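Local coordinates for protein short chain dehydrogenase (PDB 3G1T) that is probably an NAD(P)-dependent oxidoreductase of the short-chain dehydrogenase family, built on a Rossmann fold, at residues Q67-D72 and D86-H91; E29-Y34 and A39-L44; V156-R161 and G240-A245. One frame throughout, in Å; residues are numbered along the deposited sequence.

Interaction 1. Residues Q67-D72 and D86-H91; sequences QWFTLD and DRIAAH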
loop_
_atom_site.group_PDB
_atom_site.type_symbol
_atom_site.label_atom_id
_atom_site.label_comp_id
_atom_site.label_asym_id
_atom_site.label_seq_id
_atom_site.Cartn_x
_atom_site.Cartn_y
_atom_site.Cartn_z
ATOM N N GLN A 67 -25.987 17.822 -5.694
ATOM C CA GLN A 67 -26.239 16.460 -6.099
ATOM C C GLN A 67 -25.448 15.487 -5.258
ATOM O O GLN A 67 -24.371 15.813 -4.762
ATOM C CB GLN A 67 -25.948 16.268 -7.579
ATOM C CG GLN A 67 -27.165 16.670 -8.439
ATOM C CD GLN A 67 -27.003 16.335 -9.910
ATOM O OE1 GLN A 67 -27.356 17.143 -10.781
ATOM N NE2 GLN A 67 -26.443 15.149 -10.199
ATOM N N TRP A 68 -26.004 14.321 -5.045
ATOM C CA TRP A 68 -25.321 13.289 -4.297
ATOM C C TRP A 68 -25.386 11.968 -5.035
ATOM O O TRP A 68 -26.201 11.790 -5.896
ATOM C CB TRP A 68 -25.851 13.173 -2.849
ATOM C CG TRP A 68 -27.364 13.105 -2.740
ATOM C CD1 TRP A 68 -28.223 14.152 -2.544
ATOM C CD2 TRP A 68 -28.181 11.927 -2.822
ATOM N NE1 TRP A 68 -29.517 13.697 -2.482
ATOM C CE2 TRP A 68 -29.521 12.336 -2.673
ATOM C CE3 TRP A 68 -27.907 10.563 -3.015
ATOM C CZ2 TRP A 68 -30.592 11.430 -2.700
ATOM C CZ3 TRP A 68 -28.964 9.664 -3.045
ATOM C CH2 TRP A 68 -30.299 10.105 -2.901
ATOM N N PHE A 69 -24.502 11.065 -4.659
ATOM C CA PHE A 69 -24.459 9.735 -5.228
ATOM C C PHE A 69 -24.218 8.791 -4.123
ATOM O O PHE A 69 -23.317 9.014 -3.281
ATOM C CB PHE A 69 -23.257 9.595 -6.134
ATOM C CG PHE A 69 -23.370 10.397 -7.307
ATOM C CD1 PHE A 69 -24.091 9.929 -8.381
ATOM C CD2 PHE A 69 -22.846 11.700 -7.335
ATOM C CE1 PHE A 69 -24.261 10.711 -9.498
ATOM C CE2 PHE A 69 -23.007 12.496 -8.440
ATOM C CZ PHE A 69 -23.714 12.003 -9.548
ATOM N N THR A 70 -24.935 7.686 -4.151
ATOM C CA THR A 70 -24.614 6.642 -3.188
ATOM C C THR A 70 -23.625 5.708 -3.903
ATOM O O THR A 70 -23.830 5.333 -5.053
ATOM C CB THR A 70 -25.850 5.956 -2.713
ATOM O OG1 THR A 70 -26.612 5.637 -3.868
ATOM C CG2 THR A 70 -26.689 6.915 -1.809
ATOM N N LEU A 71 -22.502 5.410 -3.248
ATOM C CA LEU A 71 -21.500 4.426 -3.767
ATOM C C LEU A 71 -20.895 3.743 -2.566
ATOM O O LEU A 71 -20.431 4.422 -1.633
ATOM C CB LEU A 71 -20.402 5.062 -4.613
ATOM C CG LEU A 71 -19.362 4.178 -5.356
ATOM C CD1 LEU A 71 -19.861 3.500 -6.634
ATOM C CD2 LEU A 71 -18.110 4.958 -5.627
ATOM N N ASP A 72 -20.907 2.410 -2.585
ATOM C CA ASP A 72 -20.311 1.628 -1.495
ATOM C C ASP A 72 -18.951 1.158 -1.968
ATOM O O ASP A 72 -18.862 0.299 -2.829
ATOM C CB ASP A 72 -21.189 0.430 -1.162
ATOM C CG ASP A 72 -20.822 -0.258 0.157
ATOM O OD1 ASP A 72 -21.720 -0.942 0.702
ATOM O OD2 ASP A 72 -19.682 -0.163 0.670
ATOM N N ASP A 86 -20.050 9.138 -15.456
ATOM C CA ASP A 86 -21.049 9.385 -16.521
ATOM C C ASP A 86 -22.186 10.255 -16.008
ATOM O O ASP A 86 -22.619 11.181 -16.673
ATOM C CB ASP A 86 -21.625 8.059 -17.030
ATOM C CG ASP A 86 -20.690 7.311 -17.989
ATOM O OD1 ASP A 86 -21.025 6.146 -18.362
ATOM O OD2 ASP A 86 -19.645 7.881 -18.393
ATOM N N ARG A 87 -22.642 9.988 -14.794
ATOM C CA ARG A 87 -23.688 10.845 -14.240
ATOM C C ARG A 87 -23.251 12.257 -13.898
ATOM O O ARG A 87 -24.042 13.211 -14.046
ATOM C CB ARG A 87 -24.343 10.152 -13.060
ATOM C CG ARG A 87 -25.283 9.092 -13.548
ATOM C CD ARG A 87 -25.844 8.301 -12.430
ATOM N NE ARG A 87 -26.767 9.138 -11.683
ATOM C CZ ARG A 87 -27.385 8.752 -10.583
ATOM N NH1 ARG A 87 -27.214 7.519 -10.116
ATOM N NH2 ARG A 87 -28.179 9.612 -9.959
ATOM N N ILE A 88 -21.999 12.406 -13.438
ATOM C CA ILE A 88 -21.467 13.748 -13.233
ATOM C C ILE A 88 -21.291 14.432 -14.578
ATOM O O ILE A 88 -21.639 15.603 -14.719
ATOM C CB ILE A 88 -20.147 13.755 -12.365
ATOM C CG1 ILE A 88 -20.486 13.326 -10.947
ATOM C CG2 ILE A 88 -19.501 15.152 -12.363
ATOM C CD1 ILE A 88 -19.333 12.778 -10.154
ATOM N N ALA A 89 -20.753 13.717 -15.577
ATOM C CA ALA A 89 -20.479 14.314 -16.900
ATOM C C ALA A 89 -21.770 14.842 -17.585
ATOM O O ALA A 89 -21.725 15.752 -18.427
ATOM C CB ALA A 89 -19.742 13.354 -17.806
ATOM N N ALA A 90 -22.901 14.283 -17.186
ATOM C CA ALA A 90 -24.199 14.643 -17.799
ATOM C C ALA A 90 -24.750 15.932 -17.213
ATOM O O ALA A 90 -25.577 16.617 -17.846
ATOM C CB ALA A 90 -25.197 13.502 -17.653
ATOM N N HIS A 91 -24.332 16.260 -15.993
ATOM C CA HIS A 91 -24.784 17.483 -15.317
ATOM C C HIS A 91 -23.755 18.611 -15.279
ATOM O O HIS A 91 -24.131 19.778 -15.073
ATOM C CB HIS A 91 -25.267 17.148 -13.898
ATOM C CG HIS A 91 -26.606 16.457 -13.856
ATOM N ND1 HIS A 91 -27.711 16.920 -14.544
ATOM C CD2 HIS A 91 -27.022 15.353 -13.187
ATOM C CE1 HIS A 91 -28.750 16.135 -14.300
ATOM N NE2 HIS A 91 -28.357 15.173 -13.479
#
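Strand 67-70 and residues 86-91 of helix 78-91 run nearly antiparallel, 167° between their directions with axes 10.7 Å apart at closest approach, and the CA atoms of Phe69 and Arg87 are 9.1 Å apart. This is the Rossmann-fold pairing of an outermost strand of the parallel sheet with the helix that follows it. Phe69 fills the gap. With CG placed beside the backbone N, opposite the carbonyl carbon (chi1 -68°), its ring projects from the strand toward the helix, and the two meta carbons CE1 and CE2 meet different residues. Phe69 CE1 lies 3.6 Å from Arg87 CB, whereas Phe69 CE2 is 3.7 Å from Ile88 CG1. Arg87 folds back at chi3, which carries its guanidinium past the ring in the opposite sense to Phe69, so that Phe69 CE1 sits over one guanidinium face while Arg87 NE lies in the plane of the ring at its edge, 3.7 Å from Phe69 CE1. The planes are 71° apart, so ring and guanidinium are not stacked. Ile88 also leans on Ile42 of the neighbouring strand 40-45 and on Leu95, extending the apolar patch inward. Trp68 and Thr70 face the other way, onto helix 48-62, so the strand is sandwiched between two helices. Nearer the surface, the extended Gln67 reaches His91. Its amide stands practically perpendicular to the imidazole, and Gln67 OE1 comes down over one ring face, off-centre toward His91 CD2, at 3.0 Å from that carbon, without a hydrogen bond to NE2.

Interaction 2. Residues E29-Y34 and A39-L44; sequences EAALTY and ATVILL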
loop_
_atom_site.group_PDB
_atom_site.type_symbol
_atom_site.label_atom_id
_atom_site.label_comp_id
_atom_site.label_asym_id
_atom_site.label_seq_id
_atom_site.Cartn_x
_atom_site.Cartn_y
_atom_site.Cartn_z
ATOM N N GLU A 29 -17.957 18.121 6.940
ATOM C CA GLU A 29 -17.365 19.454 7.182
ATOM C C GLU A 29 -16.801 20.077 5.929
ATOM O O GLU A 29 -17.032 21.240 5.638
ATOM C CB GLU A 29 -16.252 19.427 8.243
ATOM C CG GLU A 29 -15.982 20.791 8.879
ATOM C CD GLU A 29 -17.180 21.304 9.721
ATOM O OE1 GLU A 29 -17.948 20.473 10.238
ATOM O OE2 GLU A 29 -17.332 22.511 9.884
ATOM N N ALA A 30 -16.043 19.304 5.152
ATOM C CA ALA A 30 -15.454 19.874 3.943
ATOM C C ALA A 30 -16.559 20.210 2.916
ATOM O O ALA A 30 -16.511 21.259 2.270
ATOM C CB ALA A 30 -14.405 18.920 3.391
ATOM N N ALA A 31 -17.565 19.359 2.795
ATOM C CA ALA A 31 -18.695 19.673 1.867
ATOM C C ALA A 31 -19.399 21.022 2.243
ATOM O O ALA A 31 -19.604 21.937 1.419
ATOM C CB ALA A 31 -19.657 18.532 1.788
ATOM N N LEU A 32 -19.780 21.161 3.515
ATOM C CA LEU A 32 -20.296 22.435 4.029
ATOM C C LEU A 32 -19.403 23.629 3.802
ATOM O O LEU A 32 -19.891 24.678 3.339
ATOM C CB LEU A 32 -20.495 22.326 5.544
ATOM C CG LEU A 32 -21.709 21.464 5.910
ATOM C CD1 LEU A 32 -21.623 21.352 7.460
ATOM C CD2 LEU A 32 -23.053 22.069 5.510
ATOM N N THR A 33 -18.113 23.493 4.174
ATOM C CA THR A 33 -17.122 24.559 4.079
ATOM C C THR A 33 -16.870 24.913 2.600
ATOM O O THR A 33 -16.855 26.090 2.217
ATOM C CB THR A 33 -15.745 24.151 4.691
ATOM O OG1 THR A 33 -15.884 23.670 6.022
ATOM C CG2 THR A 33 -14.840 25.342 4.773
ATOM N N TYR A 34 -16.677 23.908 1.776
ATOM C CA TYR A 34 -16.523 24.219 0.300
ATOM C C TYR A 34 -17.724 24.965 -0.297
ATOM O O TYR A 34 -17.527 25.951 -1.016
ATOM C CB TYR A 34 -16.187 22.962 -0.501
ATOM C CG TYR A 34 -14.876 22.309 -0.194
ATOM C CD1 TYR A 34 -13.825 23.022 0.399
ATOM C CD2 TYR A 34 -14.680 20.975 -0.548
ATOM C CE1 TYR A 34 -12.585 22.392 0.673
ATOM C CE2 TYR A 34 -13.466 20.320 -0.312
ATOM C CZ TYR A 34 -12.426 21.015 0.263
ATOM O OH TYR A 34 -11.217 20.355 0.415
ATOM N N ALA A 39 -18.214 26.978 -3.711
ATOM C CA ALA A 39 -18.204 25.727 -4.536
ATOM C C ALA A 39 -19.520 25.155 -4.932
ATOM O O ALA A 39 -20.507 25.295 -4.197
ATOM C CB ALA A 39 -17.377 24.629 -3.865
ATOM N N THR A 40 -19.544 24.477 -6.084
ATOM C CA THR A 40 -20.663 23.596 -6.420
ATOM C C THR A 40 -20.237 22.174 -5.960
ATOM O O THR A 40 -19.355 21.533 -6.560
ATOM C CB THR A 40 -20.985 23.594 -7.907
ATOM O OG1 THR A 40 -21.484 24.877 -8.262
ATOM C CG2 THR A 40 -22.101 22.532 -8.219
ATOM N N VAL A 41 -20.839 21.713 -4.855
ATOM C CA VAL A 41 -20.308 20.512 -4.191
ATOM C C VAL A 41 -21.177 19.355 -4.664
ATOM O O VAL A 41 -22.363 19.537 -4.916
ATOM C CB VAL A 41 -20.338 20.703 -2.633
ATOM C CG1 VAL A 41 -20.010 19.394 -1.936
ATOM C CG2 VAL A 41 -19.346 21.804 -2.201
ATOM N N ILE A 42 -20.547 18.208 -4.855
ATOM C CA ILE A 42 -21.172 16.943 -5.182
ATOM C C ILE A 42 -20.744 16.023 -4.054
ATOM O O ILE A 42 -19.537 15.859 -3.727
ATOM C CB ILE A 42 -20.669 16.383 -6.519
ATOM C CG1 ILE A 42 -20.955 17.368 -7.668
ATOM C CG2 ILE A 42 -21.480 15.157 -6.911
ATOM C CD1 ILE A 42 -20.060 16.991 -8.885
ATOM N N LEU A 43 -21.755 15.370 -3.458
ATOM C CA LEU A 43 -21.522 14.515 -2.293
ATOM C C LEU A 43 -21.529 13.070 -2.705
ATOM O O LEU A 43 -22.374 12.685 -3.485
ATOM C CB LEU A 43 -22.674 14.613 -1.274
ATOM C CG LEU A 43 -23.125 16.026 -0.943
ATOM C CD1 LEU A 43 -24.279 16.033 0.082
ATOM C CD2 LEU A 43 -22.003 16.802 -0.401
ATOM N N LEU A 44 -20.591 12.282 -2.185
ATOM C CA LEU A 44 -20.654 10.845 -2.326
ATOM C C LEU A 44 -20.533 10.145 -0.981
ATOM O O LEU A 44 -19.695 10.507 -0.102
ATOM C CB LEU A 44 -19.597 10.342 -3.290
ATOM C CG LEU A 44 -19.581 8.918 -3.825
ATOM C CD1 LEU A 44 -18.945 9.044 -5.157
ATOM C CD2 LEU A 44 -18.731 7.997 -2.887
#
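The beta-alpha-beta crossover that opens the Rossmann fold, strand 16-19 to helix 25-36 to strand 40-45, brings Ala31 and Tyr34 of the helix onto Ala39, Val41 and Leu43. Helix and strand run almost antiparallel (161°), with axes 8.4 Å apart at closest approach, a spacing consistent with the alanine at position 31 facing the strand. Ala31 CB rests against two methyls, Leu43 CD2 at 3.6 Å and Val41 CG1 at 3.8 Å. Both branches of Val41 touch Ala31: CG1, anti to the backbone N (chi1 171°), meets the methyl, while Val41 CG2 lies 3.6 Å from Ala31 O and also reaches Tyr34 CB. The Tyr34 ring then leaves the strand, with Ala30 CB over one face, and packs on Ile17 and Val19 of strand 16-19; its hydroxyl is hydrogen-bonded to the carbonyl of Tyr227. Leu43 also touches Leu51 and Ala55 of helix 48-62, which joins the next helix to the same apolar layer. At the turn between helix and strand the contact becomes polar: Ala39 N donates to Tyr34 O over 3.0 Å, tilted 31° from the carbonyl plane, and Ala39 CB lies 3.9 Å from Tyr34 CB.

Interaction 3. Residues V156-R161 and G240-A245; sequences VGRQGR and GMTFDA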
loop_
_atom_site.group_PDB
_atom_site.type_symbol
_atom_site.label_atom_id
_atom_site.label_comp_id
_atom_site.label_asym_id
_atom_site.label_seq_id
_atom_site.Cartn_x
_atom_site.Cartn_y
_atom_site.Cartn_z
ATOM N N VAL A 156 0.498 7.417 10.326
ATOM C CA VAL A 156 0.936 6.012 10.122
ATOM C C VAL A 156 1.051 5.596 8.678
ATOM O O VAL A 156 1.468 4.456 8.458
ATOM C CB VAL A 156 0.069 4.943 10.818
ATOM C CG1 VAL A 156 0.275 5.062 12.326
ATOM C CG2 VAL A 156 -1.457 5.013 10.417
ATOM N N GLY A 157 0.761 6.539 7.757
ATOM C CA GLY A 157 1.149 6.414 6.321
ATOM C C GLY A 157 2.521 6.898 5.942
ATOM O O GLY A 157 2.926 6.727 4.796
ATOM N N ARG A 158 3.256 7.439 6.892
ATOM C CA ARG A 158 4.615 8.024 6.723
ATOM C C ARG A 158 5.574 7.222 7.590
ATOM O O ARG A 158 6.730 6.977 7.190
ATOM C CB ARG A 158 4.727 9.483 7.123
ATOM C CG ARG A 158 4.112 10.472 6.192
ATOM C CD ARG A 158 2.610 10.443 6.282
ATOM N NE ARG A 158 2.044 11.704 5.744
ATOM C CZ ARG A 158 1.881 12.854 6.427
ATOM N NH1 ARG A 158 2.122 12.913 7.725
ATOM N NH2 ARG A 158 1.351 13.929 5.817
ATOM N N GLN A 159 5.083 6.761 8.751
ATOM C CA GLN A 159 5.924 5.930 9.624
ATOM C C GLN A 159 5.023 4.900 10.273
ATOM O O GLN A 159 4.117 5.212 11.024
ATOM C CB GLN A 159 6.683 6.786 10.665
ATOM C CG GLN A 159 7.547 5.925 11.592
ATOM C CD GLN A 159 8.685 5.204 10.841
ATOM O OE1 GLN A 159 9.296 5.778 9.906
ATOM N NE2 GLN A 159 8.957 3.933 11.218
ATOM N N GLY A 160 5.239 3.631 9.958
ATOM C CA GLY A 160 4.439 2.577 10.495
ATOM C C GLY A 160 4.644 2.437 12.011
ATOM O O GLY A 160 5.723 2.658 12.524
ATOM N N ARG A 161 3.559 2.042 12.668
ATOM C CA ARG A 161 3.534 1.860 14.130
ATOM C C ARG A 161 2.762 0.609 14.517
ATOM O O ARG A 161 1.770 0.299 13.890
ATOM C CB ARG A 161 2.890 3.116 14.849
ATOM C CG ARG A 161 3.579 4.474 14.621
ATOM C CD ARG A 161 3.225 5.507 15.822
ATOM N NE ARG A 161 1.768 5.780 15.972
ATOM C CZ ARG A 161 1.077 6.774 15.385
ATOM N NH1 ARG A 161 1.644 7.664 14.495
ATOM N NH2 ARG A 161 -0.229 6.828 15.631
ATOM N N GLY A 240 2.323 16.460 -5.595
ATOM C CA GLY A 240 3.157 15.386 -5.070
ATOM C C GLY A 240 3.472 15.435 -3.584
ATOM O O GLY A 240 4.336 14.668 -3.153
ATOM N N MET A 241 2.803 16.290 -2.830
ATOM C CA MET A 241 3.197 16.545 -1.432
ATOM C C MET A 241 2.169 15.949 -0.468
ATOM O O MET A 241 1.038 15.739 -0.848
ATOM C CB MET A 241 3.327 18.052 -1.156
ATOM C CG MET A 241 4.453 18.718 -1.975
ATOM S SD MET A 241 4.606 20.515 -1.904
ATOM C CE MET A 241 4.942 20.841 -0.178
ATOM N N THR A 242 2.585 15.756 0.777
ATOM C CA THR A 242 1.651 15.285 1.794
ATOM C C THR A 242 1.722 16.287 2.951
ATOM O O THR A 242 2.804 16.626 3.424
ATOM C CB THR A 242 1.968 13.764 2.155
ATOM O OG1 THR A 242 0.974 13.365 3.174
ATOM C CG2 THR A 242 3.389 13.578 2.643
ATOM N N PHE A 243 0.559 16.857 3.303
ATOM C CA PHE A 243 0.455 17.963 4.249
ATOM C C PHE A 243 -0.181 17.553 5.549
ATOM O O PHE A 243 -1.180 16.819 5.564
ATOM C CB PHE A 243 -0.384 19.106 3.690
ATOM C CG PHE A 243 0.196 19.712 2.384
ATOM C CD1 PHE A 243 1.167 20.726 2.459
ATOM C CD2 PHE A 243 -0.238 19.240 1.137
ATOM C CE1 PHE A 243 1.682 21.327 1.241
ATOM C CE2 PHE A 243 0.328 19.767 -0.083
ATOM C CZ PHE A 243 1.226 20.807 -0.021
ATOM N N ASP A 244 0.379 18.060 6.647
ATOM C CA ASP A 244 -0.256 17.881 7.970
ATOM C C ASP A 244 -1.155 19.059 8.343
ATOM O O ASP A 244 -0.716 20.211 8.333
ATOM C CB ASP A 244 0.773 17.755 9.071
ATOM C CG ASP A 244 1.493 16.405 9.070
ATOM O OD1 ASP A 244 2.437 16.256 9.886
ATOM O OD2 ASP A 244 1.138 15.499 8.315
ATOM N N ALA A 245 -2.418 18.762 8.540
ATOM C CA ALA A 245 -3.380 19.762 9.088
ATOM C C ALA A 245 -2.955 20.325 10.462
ATOM O O ALA A 245 -3.260 21.496 10.784
ATOM C CB ALA A 245 -4.775 19.164 9.132
#
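Arg158 reaches from the loop after strand 147-152 and lays the edge of its guanidinium against Thr242 and Asp244 of strand 242-244, an outermost strand, within this chain, of the parallel Rossmann-type sheet. The side chain bends at chi2 and then runs out straight, while chi4 near -85° turns the flat group across the line of the chain, presenting NH1 and NH2 to the strand. Thr242 comes from the opposite direction and puts OG1 at the guanidinium edge: Thr242 OG1 is 2.7 Å from Arg158 NH2, practically in the guanidinium plane, and the N-H points at it with an angle of 162°. Asp244, two residues further on and so on the same side of the strand, passes alongside Arg158 in the opposite sense, its carboxylate plane 32° from that of the guanidinium. A single oxygen takes both nitrogens of this salt bridge. Arg158 NH1 reaches Asp244 OD2 at 2.8 Å on its syn lone pair, and Arg158 NH2 meets Asp244 OD2 at 3.0 Å, nearly in line with the carboxylate bond to that oxygen. NH2 thus spans Thr242 and Asp244; both acceptors lie close to the guanidinium plane, which holds the group in one orientation. OD2 is also hydrogen-bonded to Asn196 ND2. Glu175 OE2 forms a salt bridge with Arg158 NE and a hydrogen bond with Thr242 OG1, so the guanidinium lies between two carboxylates. Further along the loop, Gly160 N is hydrogen-bonded to Gln179 OE1 of the second subunit. Strand 242-244 is hydrogen-bonded to strand 190-196; Phe243 points away onto helix 224-231, while Arg158 from the loop, and Glu175 from helix 165-185, lie against the other face.

How the interactions relate
All three contacts reach the one parallel sheet, but at different depths. Interaction 2 is the buried one, almost wholly apolar apart from a backbone bond at its turn. Interaction 1 is half-buried: Phe69 and Ile88 are buried, while Arg87 and His91 are exposed. These two adjoin, since strands 67-70 and 40-45 are neighbours, joined by Phe69 N to Leu43 O at 2.9 Å and Gln67 O to Leu43 N at 3.0 Å. Interaction 3 lies across the chain's centre from both, about 30 Å from interaction 1 between centres. There, at the surface, charge and hydrogen bonds replace apolar packing, and a loop is tied to the sheet's opposite outermost strand.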